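Local atomic coordinates of unsaturated chondroitin disaccharide hydrolase (Streptococcus agalactiae, PDB entry 3WUX), a protein that hydrolyses unsaturated chondroitin, hyaluronan and heparin disaccharides, preferring sulfated ones, to release the 4,5-unsaturated uronic acid at their non-reducing end. Residues 113-118 with 177-182; 173-178 with 249-254; 220-225 with 234-239. The protein carries 2 engineered substitutions. All coordinates share one frame; numbering follows the deposited sequence.

Contact 1. Residues 113-118 with 177-182; sequences HHNLGF and LLNIQL. Engineered in segment 113-118: Asn115 (natural residue Asp).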
loop_
_atom_site.group_PDB
_atom_site.type_symbol
_atom_site.label_atom_id
_atom_site.label_comp_id
_atom_site.label_asym_id
_atom_site.label_seq_id
_atom_site.Cartn_x
_atom_site.Cartn_y
_atom_site.Cartn_z
ATOM N N HIS A 113 12.293 -12.297 5.450
ATOM C CA HIS A 113 11.208 -12.752 4.589
ATOM C C HIS A 113 10.463 -11.544 4.035
ATOM O O HIS A 113 9.346 -11.672 3.530
ATOM C CB HIS A 113 10.224 -13.627 5.367
ATOM C CG HIS A 113 10.524 -15.091 5.289
ATOM N ND1 HIS A 113 10.822 -15.849 6.404
ATOM C CD2 HIS A 113 10.567 -15.935 4.235
ATOM C CE1 HIS A 113 11.034 -17.099 6.034
ATOM N NE2 HIS A 113 10.886 -17.181 4.724
ATOM N N HIS A 114 11.085 -10.372 4.145
ATOM C CA HIS A 114 10.439 -9.112 3.781
ATOM C C HIS A 114 9.857 -9.135 2.371
ATOM O O HIS A 114 10.457 -9.697 1.449
ATOM C CB HIS A 114 11.431 -7.952 3.886
ATOM C CG HIS A 114 11.952 -7.718 5.268
ATOM N ND1 HIS A 114 11.185 -7.904 6.400
ATOM C CD2 HIS A 114 13.166 -7.297 5.703
ATOM C CE1 HIS A 114 11.902 -7.607 7.469
ATOM N NE2 HIS A 114 13.109 -7.240 7.074
ATOM N N ASN A 115 8.684 -8.527 2.225
ATOM C CA ASN A 115 8.069 -8.292 0.929
ATOM C C ASN A 115 9.053 -7.502 0.066
ATOM O O ASN A 115 9.381 -6.354 0.380
ATOM C CB ASN A 115 6.766 -7.501 1.145
ATOM C CG ASN A 115 5.951 -7.321 -0.127
ATOM O OD1 ASN A 115 6.457 -6.841 -1.143
ATOM N ND2 ASN A 115 4.666 -7.692 -0.065
ATOM N N LEU A 116 9.540 -8.118 -1.006
ATOM C CA LEU A 116 10.543 -7.476 -1.860
ATOM C C LEU A 116 9.917 -6.472 -2.815
ATOM O O LEU A 116 10.586 -5.535 -3.256
ATOM C CB LEU A 116 11.345 -8.526 -2.628
ATOM C CG LEU A 116 12.253 -9.348 -1.719
ATOM C CD1 LEU A 116 12.681 -10.657 -2.387
ATOM C CD2 LEU A 116 13.466 -8.524 -1.331
ATOM N N GLY A 117 8.635 -6.661 -3.134
ATOM C CA GLY A 117 7.892 -5.675 -3.902
ATOM C C GLY A 117 7.870 -4.340 -3.183
ATOM O O GLY A 117 8.136 -3.282 -3.779
ATOM N N PHE A 118 7.579 -4.392 -1.887
ATOM C CA PHE A 118 7.497 -3.196 -1.051
ATOM C C PHE A 118 8.824 -2.439 -1.012
ATOM O O PHE A 118 8.850 -1.210 -0.928
ATOM C CB PHE A 118 7.104 -3.578 0.374
ATOM C CG PHE A 118 5.629 -3.840 0.567
ATOM C CD1 PHE A 118 4.708 -3.530 -0.423
ATOM C CD2 PHE A 118 5.166 -4.388 1.760
ATOM C CE1 PHE A 118 3.348 -3.755 -0.220
ATOM C CE2 PHE A 118 3.804 -4.617 1.971
ATOM C CZ PHE A 118 2.896 -4.306 0.977
ATOM N N LEU A 177 -0.019 -10.074 -2.628
ATOM C CA LEU A 177 -0.683 -9.555 -3.821
ATOM C C LEU A 177 0.054 -8.346 -4.405
ATOM O O LEU A 177 -0.025 -8.088 -5.609
ATOM C CB LEU A 177 -2.139 -9.200 -3.529
ATOM C CG LEU A 177 -3.013 -10.405 -3.178
ATOM C CD1 LEU A 177 -4.444 -9.963 -2.984
ATOM C CD2 LEU A 177 -2.916 -11.491 -4.245
ATOM N N LEU A 178 0.768 -7.607 -3.560
ATOM C CA LEU A 178 1.577 -6.494 -4.061
ATOM C C LEU A 178 2.999 -6.942 -4.357
ATOM O O LEU A 178 3.648 -6.415 -5.252
ATOM C CB LEU A 178 1.554 -5.309 -3.091
ATOM C CG LEU A 178 0.207 -4.578 -3.082
ATOM C CD1 LEU A 178 -0.663 -5.052 -1.931
ATOM C CD2 LEU A 178 0.400 -3.056 -3.031
ATOM N N ASN A 179 3.462 -7.943 -3.617
ATOM C CA ASN A 179 4.788 -8.527 -3.837
ATOM C C ASN A 179 4.948 -9.074 -5.253
ATOM O O ASN A 179 5.985 -8.879 -5.883
ATOM C CB ASN A 179 5.007 -9.651 -2.812
ATOM C CG ASN A 179 6.473 -9.980 -2.563
ATOM O OD1 ASN A 179 7.388 -9.255 -2.975
ATOM N ND2 ASN A 179 6.698 -11.088 -1.854
ATOM N N ILE A 180 3.913 -9.728 -5.774
ATOM C CA ILE A 180 4.030 -10.340 -7.100
ATOM C C ILE A 180 4.057 -9.355 -8.259
ATOM O O ILE A 180 4.345 -9.748 -9.391
ATOM C CB ILE A 180 2.917 -11.347 -7.387
ATOM C CG1 ILE A 180 1.544 -10.675 -7.288
ATOM C CG2 ILE A 180 3.016 -12.549 -6.446
ATOM C CD1 ILE A 180 0.389 -11.621 -7.597
ATOM N N GLN A 181 3.723 -8.093 -8.015
ATOM C CA GLN A 181 3.812 -7.118 -9.100
ATOM C C GLN A 181 5.248 -7.040 -9.610
ATOM O O GLN A 181 5.488 -6.809 -10.794
ATOM C CB GLN A 181 3.315 -5.735 -8.671
ATOM C CG GLN A 181 1.904 -5.771 -8.096
ATOM C CD GLN A 181 0.933 -6.553 -8.961
ATOM O OE1 GLN A 181 0.838 -6.335 -10.177
ATOM N NE2 GLN A 181 0.195 -7.462 -8.336
ATOM N N LEU A 182 6.195 -7.235 -8.700
ATOM C CA LEU A 182 7.601 -7.352 -9.063
ATOM C C LEU A 182 7.814 -8.464 -10.087
ATOM O O LEU A 182 8.589 -8.305 -11.027
ATOM C CB LEU A 182 8.425 -7.609 -7.806
ATOM C CG LEU A 182 9.927 -7.820 -7.915
ATOM C CD1 LEU A 182 10.591 -6.601 -8.537
ATOM C CD2 LEU A 182 10.471 -8.078 -6.517
#

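Contact 2. Residues 173-178 with 249-254; sequences IIDCLL and QAWGIY. With EDO (1,2-ethanediol), chain F.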
loop_
_atom_site.group_PDB
_atom_site.type_symbol
_atom_site.label_atom_id
_atom_site.label_comp_id
_atom_site.label_asym_id
_atom_site.label_seq_id
_atom_site.Cartn_x
_atom_site.Cartn_y
_atom_site.Cartn_z
ATOM N N ILE A 173 0.836 -14.605 2.695
ATOM C CA ILE A 173 0.206 -13.481 3.374
ATOM C C ILE A 173 -0.462 -12.633 2.304
ATOM O O ILE A 173 -0.019 -12.628 1.160
ATOM C CB ILE A 173 1.235 -12.570 4.042
ATOM C CG1 ILE A 173 2.506 -12.501 3.202
ATOM C CG2 ILE A 173 1.583 -13.048 5.412
ATOM C CD1 ILE A 173 3.646 -11.751 3.878
ATOM N N ILE A 174 -1.500 -11.895 2.673
ATOM C CA ILE A 174 -2.261 -11.175 1.665
ATOM C C ILE A 174 -1.451 -10.061 0.985
ATOM O O ILE A 174 -1.737 -9.716 -0.162
ATOM C CB ILE A 174 -3.596 -10.632 2.212
ATOM C CG1 ILE A 174 -4.501 -10.199 1.052
ATOM C CG2 ILE A 174 -3.337 -9.472 3.174
ATOM C CD1 ILE A 174 -5.972 -10.189 1.364
ATOM N N ASP A 175 -0.442 -9.504 1.658
ATOM C CA ASP A 175 0.392 -8.488 0.992
ATOM C C ASP A 175 1.253 -9.068 -0.126
ATOM O O ASP A 175 1.887 -8.329 -0.883
ATOM C CB ASP A 175 1.234 -7.639 1.969
ATOM C CG ASP A 175 2.260 -8.450 2.747
ATOM O OD1 ASP A 175 3.254 -8.911 2.147
ATOM O OD2 ASP A 175 2.094 -8.601 3.973
ATOM N N CYS A 176 1.261 -10.390 -0.251
ATOM C CA CYS A 176 1.888 -11.009 -1.409
ATOM C C CYS A 176 1.221 -10.555 -2.706
ATOM O O CYS A 176 1.825 -10.631 -3.768
ATOM C CB CYS A 176 1.868 -12.534 -1.295
ATOM S SG CYS A 176 3.212 -13.186 -0.280
ATOM N N LEU A 177 -0.019 -10.074 -2.628
ATOM C CA LEU A 177 -0.683 -9.555 -3.821
ATOM C C LEU A 177 0.054 -8.346 -4.405
ATOM O O LEU A 177 -0.025 -8.088 -5.609
ATOM C CB LEU A 177 -2.139 -9.200 -3.529
ATOM C CG LEU A 177 -3.013 -10.405 -3.178
ATOM C CD1 LEU A 177 -4.444 -9.963 -2.984
ATOM C CD2 LEU A 177 -2.916 -11.491 -4.245
ATOM N N LEU A 178 0.768 -7.607 -3.560
ATOM C CA LEU A 178 1.577 -6.494 -4.061
ATOM C C LEU A 178 2.999 -6.942 -4.357
ATOM O O LEU A 178 3.648 -6.415 -5.252
ATOM C CB LEU A 178 1.554 -5.309 -3.091
ATOM C CG LEU A 178 0.207 -4.578 -3.082
ATOM C CD1 LEU A 178 -0.663 -5.052 -1.931
ATOM C CD2 LEU A 178 0.400 -3.056 -3.031
ATOM N N GLN A 249 -7.169 -6.059 4.830
ATOM C CA GLN A 249 -8.295 -5.883 3.930
ATOM C C GLN A 249 -7.869 -4.984 2.764
ATOM O O GLN A 249 -8.181 -5.264 1.604
ATOM C CB GLN A 249 -9.458 -5.224 4.676
ATOM C CG GLN A 249 -10.807 -5.379 3.993
ATOM C CD GLN A 249 -11.245 -6.832 3.924
ATOM O OE1 GLN A 249 -10.804 -7.654 4.724
ATOM N NE2 GLN A 249 -12.112 -7.157 2.964
ATOM N N ALA A 250 -7.142 -3.920 3.087
ATOM C CA ALA A 250 -6.679 -2.959 2.078
ATOM C C ALA A 250 -5.656 -3.544 1.104
ATOM O O ALA A 250 -5.643 -3.164 -0.074
ATOM C CB ALA A 250 -6.133 -1.698 2.734
ATOM N N TRP A 251 -4.802 -4.456 1.577
ATOM C CA TRP A 251 -3.846 -5.117 0.684
ATOM C C TRP A 251 -4.616 -5.885 -0.383
ATOM O O TRP A 251 -4.165 -6.003 -1.522
ATOM C CB TRP A 251 -2.920 -6.096 1.427
ATOM C CG TRP A 251 -1.889 -5.503 2.382
ATOM C CD1 TRP A 251 -1.490 -6.041 3.579
ATOM C CD2 TRP A 251 -1.100 -4.303 2.205
ATOM N NE1 TRP A 251 -0.523 -5.251 4.156
ATOM C CE2 TRP A 251 -0.268 -4.181 3.338
ATOM C CE3 TRP A 251 -1.029 -3.320 1.206
ATOM C CZ2 TRP A 251 0.626 -3.113 3.503
ATOM C CZ3 TRP A 251 -0.150 -2.259 1.371
ATOM C CH2 TRP A 251 0.669 -2.160 2.512
ATOM N N GLY A 252 -5.774 -6.420 -0.005
ATOM C CA GLY A 252 -6.649 -7.081 -0.959
ATOM C C GLY A 252 -7.242 -6.088 -1.937
ATOM O O GLY A 252 -7.195 -6.284 -3.148
ATOM N N ILE A 253 -7.822 -5.022 -1.397
ATOM C CA ILE A 253 -8.455 -3.994 -2.209
ATOM C C ILE A 253 -7.511 -3.413 -3.270
ATOM O O ILE A 253 -7.944 -3.114 -4.368
ATOM C CB ILE A 253 -9.030 -2.898 -1.314
ATOM C CG1 ILE A 253 -10.160 -3.497 -0.472
ATOM C CG2 ILE A 253 -9.554 -1.724 -2.140
ATOM C CD1 ILE A 253 -10.627 -2.594 0.646
ATOM N N TYR A 254 -6.228 -3.265 -2.955
ATOM C CA TYR A 254 -5.258 -2.742 -3.927
ATOM C C TYR A 254 -4.549 -3.862 -4.703
ATOM O O TYR A 254 -4.340 -3.763 -5.914
ATOM C CB TYR A 254 -4.224 -1.867 -3.204
ATOM C CG TYR A 254 -3.397 -0.954 -4.101
ATOM C CD1 TYR A 254 -3.640 -0.860 -5.461
ATOM C CD2 TYR A 254 -2.361 -0.197 -3.574
ATOM C CE1 TYR A 254 -2.872 0.006 -6.290
ATOM C CE2 TYR A 254 -1.580 0.656 -4.389
ATOM C CZ TYR A 254 -1.836 0.739 -5.744
ATOM O OH TYR A 254 -1.081 1.577 -6.556
HETATM C C1 EDO F . 3.268 -4.906 8.040
HETATM O O1 EDO F . 2.708 -4.465 9.279
HETATM C C2 EDO F . 2.477 -4.297 6.893
HETATM O O2 EDO F . 1.176 -4.883 6.832
HETATM O O HOH W 1 1.213 -7.009 5.866
#

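Contact 3. Residues 220-225 with 234-239; sequences TFYFDP and VTRQGY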
loop_
_atom_site.group_PDB
_atom_site.type_symbol
_atom_site.label_atom_id
_atom_site.label_comp_id
_atom_site.label_asym_id
_atom_site.label_seq_id
_atom_site.Cartn_x
_atom_site.Cartn_y
_atom_site.Cartn_z
ATOM N N THR A 220 -1.901 -15.152 8.173
ATOM C CA THR A 220 -1.000 -16.142 7.588
ATOM C C THR A 220 -0.806 -17.313 8.548
ATOM O O THR A 220 -1.594 -17.504 9.472
ATOM C CB THR A 220 0.367 -15.511 7.302
ATOM O OG1 THR A 220 1.282 -16.504 6.814
ATOM C CG2 THR A 220 0.931 -14.873 8.564
ATOM N N PHE A 221 0.244 -18.097 8.329
ATOM C CA PHE A 221 0.624 -19.139 9.277
ATOM C C PHE A 221 1.438 -18.512 10.396
ATOM O O PHE A 221 2.429 -17.821 10.141
ATOM C CB PHE A 221 1.439 -20.232 8.587
ATOM C CG PHE A 221 0.685 -21.514 8.393
ATOM C CD1 PHE A 221 0.635 -22.463 9.404
ATOM C CD2 PHE A 221 0.021 -21.774 7.203
ATOM C CE1 PHE A 221 -0.059 -23.650 9.230
ATOM C CE2 PHE A 221 -0.673 -22.956 7.025
ATOM C CZ PHE A 221 -0.712 -23.896 8.039
ATOM N N TYR A 222 1.014 -18.732 11.635
ATOM C CA TYR A 222 1.770 -18.208 12.764
ATOM C C TYR A 222 2.682 -19.289 13.333
ATOM O O TYR A 222 3.647 -18.990 14.035
ATOM C CB TYR A 222 0.833 -17.644 13.840
ATOM C CG TYR A 222 0.186 -16.329 13.461
ATOM C CD1 TYR A 222 0.264 -15.848 12.163
ATOM C CD2 TYR A 222 -0.486 -15.560 14.403
ATOM C CE1 TYR A 222 -0.316 -14.649 11.804
ATOM C CE2 TYR A 222 -1.070 -14.348 14.051
ATOM C CZ TYR A 222 -0.982 -13.900 12.747
ATOM O OH TYR A 222 -1.556 -12.703 12.374
ATOM N N PHE A 223 2.371 -20.545 13.014
ATOM C CA PHE A 223 3.051 -21.683 13.621
ATOM C C PHE A 223 3.499 -22.672 12.568
ATOM O O PHE A 223 2.843 -22.827 11.540
ATOM C CB PHE A 223 2.119 -22.374 14.627
ATOM C CG PHE A 223 1.605 -21.452 15.681
ATOM C CD1 PHE A 223 2.347 -21.218 16.829
ATOM C CD2 PHE A 223 0.395 -20.790 15.517
ATOM C CE1 PHE A 223 1.884 -20.349 17.804
ATOM C CE2 PHE A 223 -0.074 -19.927 16.484
ATOM C CZ PHE A 223 0.670 -19.702 17.628
ATOM N N ASP A 224 4.626 -23.331 12.827
ATOM C CA ASP A 224 5.155 -24.328 11.915
ATOM C C ASP A 224 4.101 -25.417 11.748
ATOM O O ASP A 224 3.501 -25.855 12.735
ATOM C CB ASP A 224 6.448 -24.918 12.475
ATOM C CG ASP A 224 7.159 -25.824 11.485
ATOM O OD1 ASP A 224 6.731 -26.983 11.317
ATOM O OD2 ASP A 224 8.159 -25.377 10.880
ATOM N N PRO A 225 3.839 -25.819 10.494
ATOM C CA PRO A 225 2.835 -26.838 10.168
ATOM C C PRO A 225 3.277 -28.252 10.528
ATOM O O PRO A 225 2.460 -29.168 10.442
ATOM C CB PRO A 225 2.680 -26.702 8.649
ATOM C CG PRO A 225 3.975 -26.138 8.192
ATOM C CD PRO A 225 4.391 -25.192 9.280
ATOM N N VAL A 234 7.497 -13.513 12.298
ATOM C CA VAL A 234 6.096 -13.400 11.911
ATOM C C VAL A 234 5.310 -12.672 12.995
ATOM O O VAL A 234 5.219 -13.148 14.128
ATOM C CB VAL A 234 5.473 -14.786 11.661
ATOM C CG1 VAL A 234 4.022 -14.651 11.223
ATOM C CG2 VAL A 234 6.279 -15.536 10.613
ATOM N N THR A 235 4.748 -11.517 12.648
ATOM C CA THR A 235 4.017 -10.709 13.620
ATOM C C THR A 235 2.503 -10.884 13.531
ATOM O O THR A 235 1.917 -10.832 12.449
ATOM C CB THR A 235 4.394 -9.208 13.524
ATOM O OG1 THR A 235 3.359 -8.406 14.114
ATOM C CG2 THR A 235 4.591 -8.790 12.075
ATOM N N ARG A 236 1.885 -11.109 14.685
ATOM C CA ARG A 236 0.433 -11.140 14.800
ATOM C C ARG A 236 -0.158 -9.794 14.376
ATOM O O ARG A 236 0.179 -8.753 14.939
ATOM C CB ARG A 236 0.044 -11.467 16.245
ATOM C CG ARG A 236 -1.355 -11.043 16.665
ATOM C CD ARG A 236 -2.407 -12.095 16.353
ATOM N NE ARG A 236 -3.335 -11.635 15.321
ATOM C CZ ARG A 236 -4.404 -12.310 14.909
ATOM N NH1 ARG A 236 -5.180 -11.799 13.961
ATOM N NH2 ARG A 236 -4.700 -13.492 15.441
ATOM N N GLN A 237 -1.017 -9.820 13.361
ATOM C CA GLN A 237 -1.718 -8.623 12.912
ATOM C C GLN A 237 -3.207 -8.885 12.989
ATOM O O GLN A 237 -3.656 -10.002 12.725
ATOM C CB GLN A 237 -1.331 -8.273 11.473
ATOM C CG GLN A 237 0.150 -8.003 11.270
ATOM C CD GLN A 237 0.587 -6.610 11.717
ATOM O OE1 GLN A 237 -0.186 -5.844 12.298
ATOM N NE2 GLN A 237 1.841 -6.276 11.432
ATOM N N GLY A 238 -3.974 -7.861 13.335
ATOM C CA GLY A 238 -5.402 -8.033 13.523
ATOM C C GLY A 238 -5.660 -8.360 14.977
ATOM O O GLY A 238 -4.806 -8.958 15.635
ATOM N N TYR A 239 -6.828 -7.971 15.475
ATOM C CA TYR A 239 -7.182 -8.161 16.880
ATOM C C TYR A 239 -7.233 -9.636 17.269
ATOM O O TYR A 239 -6.736 -10.030 18.329
ATOM C CB TYR A 239 -8.531 -7.510 17.186
ATOM C CG TYR A 239 -8.942 -7.669 18.637
ATOM C CD1 TYR A 239 -8.368 -6.879 19.624
ATOM C CD2 TYR A 239 -9.870 -8.630 19.021
ATOM C CE1 TYR A 239 -8.722 -7.021 20.948
ATOM C CE2 TYR A 239 -10.231 -8.781 20.350
ATOM C CZ TYR A 239 -9.648 -7.970 21.305
ATOM O OH TYR A 239 -9.995 -8.109 22.627
#

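Contact 1. Residues 113-118 with 177-182
Asn179 sends its side-chain oxygen to the first turn of helix 116-131, where Gly117 N donates to Asn179 OD1 over 2.9 Å, the N-H pointing at the oxygen at 158°. The donor lies tilted out of the amide plane. CG of Asn179 swings anti to the backbone N (chi1 -158°), which carries the amide across to the helix start. A second bond lies within 113-118: Asn115, an engineered residue replacing the natural aspartate, is the N-cap, and its OD1 accepts from Phe118 N at 2.8 Å, with the donor above the carbonyl plane. The two amides slide past each other in opposite directions, planes 42° apart, and their oxygens, both acceptors, come within 3.2 Å (Asn115 OD1 to Asn179 OD1). In the natural enzyme, an alpha6/alpha6-barrel glycosidase of family 88, position 115 carries the nucleophile, an aspartate, so the helix N-terminus lies at the active site; ND2 of Asn115 bonds to Asp175, the proton donor. That same ND2 also sits over the centre of one face of the Phe118 ring, 3.7 Å above its plane. Apolar contacts flank the polar centre. CE1 of Phe118 meets CB of Leu178 at 3.7 Å, the ring approached obliquely, while Leu116 CB packs on Leu182 CD2 at 4.0 Å. Between them the backbones close to 4.2 Å, Gly117 CA to Asn179 CA, an approach that Gly117, having no side chain, allows. Helix 134-149 borders this buried contact through Leu116, Asn179 and Leu182.

Contact 2. Residues 173-178 with 249-254
The methylene of a catalytic acid sits over the face of an indole: CB of Asp175, the proton donor, makes a CH-pi contact with Trp251, 3.6 Å from the centroid of the five-membered ring and 14° off its normal. Here, in the alpha6/alpha6-barrel, the turn leading into helix 176-179 meets helix 246-263, and both residues bind substrate. The backbone sets CB over the ring, and the first torsion of Asp175 (chi1 63°), with CG between the backbone N and the carbonyl carbon, directs the carboxylate, whose OD1 accepts from Asn115. Ile174 takes the ring's edge, CG2 lying near the indole plane and touching Trp251 CB at 3.8 Å, and its CD1 rests on Gly252 CA. In the conformer described, Leu178 crosses Trp251 at about a right angle, CD1 meeting CE3 at 3.6 Å, and its other methyl, CD2, reaches Tyr254 CD2 at 4.0 Å. The Tyr254 hydroxyl itself is bonded to Arg389. No direct hydrogen bond joins the two segments. A 1,2-ethanediol, probably from the crystallisation liquor, accepts from the indole N-H, its O2 lying 3.2 Å from Trp251 NE1.

Contact 3. Residues 220-225 with 234-239
Tyr222 carries this contact, its phenol reaching from one part of a surface connection to another, to the backbone of Gln237. The one hydrogen bond between the segments is Gln237 N to Tyr222 OH, 3.1 Å long and nearly straight at 166°. With CG beside the backbone N (chi1 -73°), the ring extends toward 234-239 and brings its hydroxyl to that amide. Polar contacts within 234-239 shape the receiving side: Arg236, bent at its second and third torsions, folds back so that NH1 donates to Gln237 O at 2.7 Å, with a weak companion bond from NE to the same oxygen. NH2 makes a salt bridge with Asp241. Ring and guanidinium stand nearly perpendicular, planes 84° apart, with Tyr222 OH 3.5 Å above one guanidinium face and toward its rim.

The remaining contacts are apolar or of the van der Waals kind. CD of Arg236 comes to the ring's edge, 3.5 Å from Tyr222 CE2. Val234 uses one branch: CG1 crosses obliquely to Tyr222 CD1 at 4.1 Å, lies against Phe221 O, and meets the methyl CG2 of Thr220 tip to tip. Thr220 OG1 turns to Leu172 O instead. Both segments belong to the long connection between helix 193-210 and helix 246-263, which reaches the substrate site at Thr235; this residue binds substrate and its hydroxyl bonds to Ser365, another substrate-binding residue. The chemistry is consistent with the chain beside Thr235 being held by side-chain to backbone bonds, without any regular strand pairing.

In the fold
Contacts 1 and 2, with centres 10 Å apart, share Leu177 and Leu178 on helix 176-179, which is set between helix 116-131 and helix 246-263. They meet directly at the two catalytic positions, 115 and 175, and at the rings of Phe118 and Trp251. Contact 3 lies farther out, 18 Å from contact 1 and 16 Å from contact 2 between centres, in the connection enclosed by contact 2; it touches contact 2 through Thr220 against Ile173. Along the chain contact 1 closes before contact 3 opens. The buried pair thus places the nucleophile position, the proton donor and Trp251 side by side within the alpha6/alpha6-barrel, and the surface loop brings Thr235 to the substrate site.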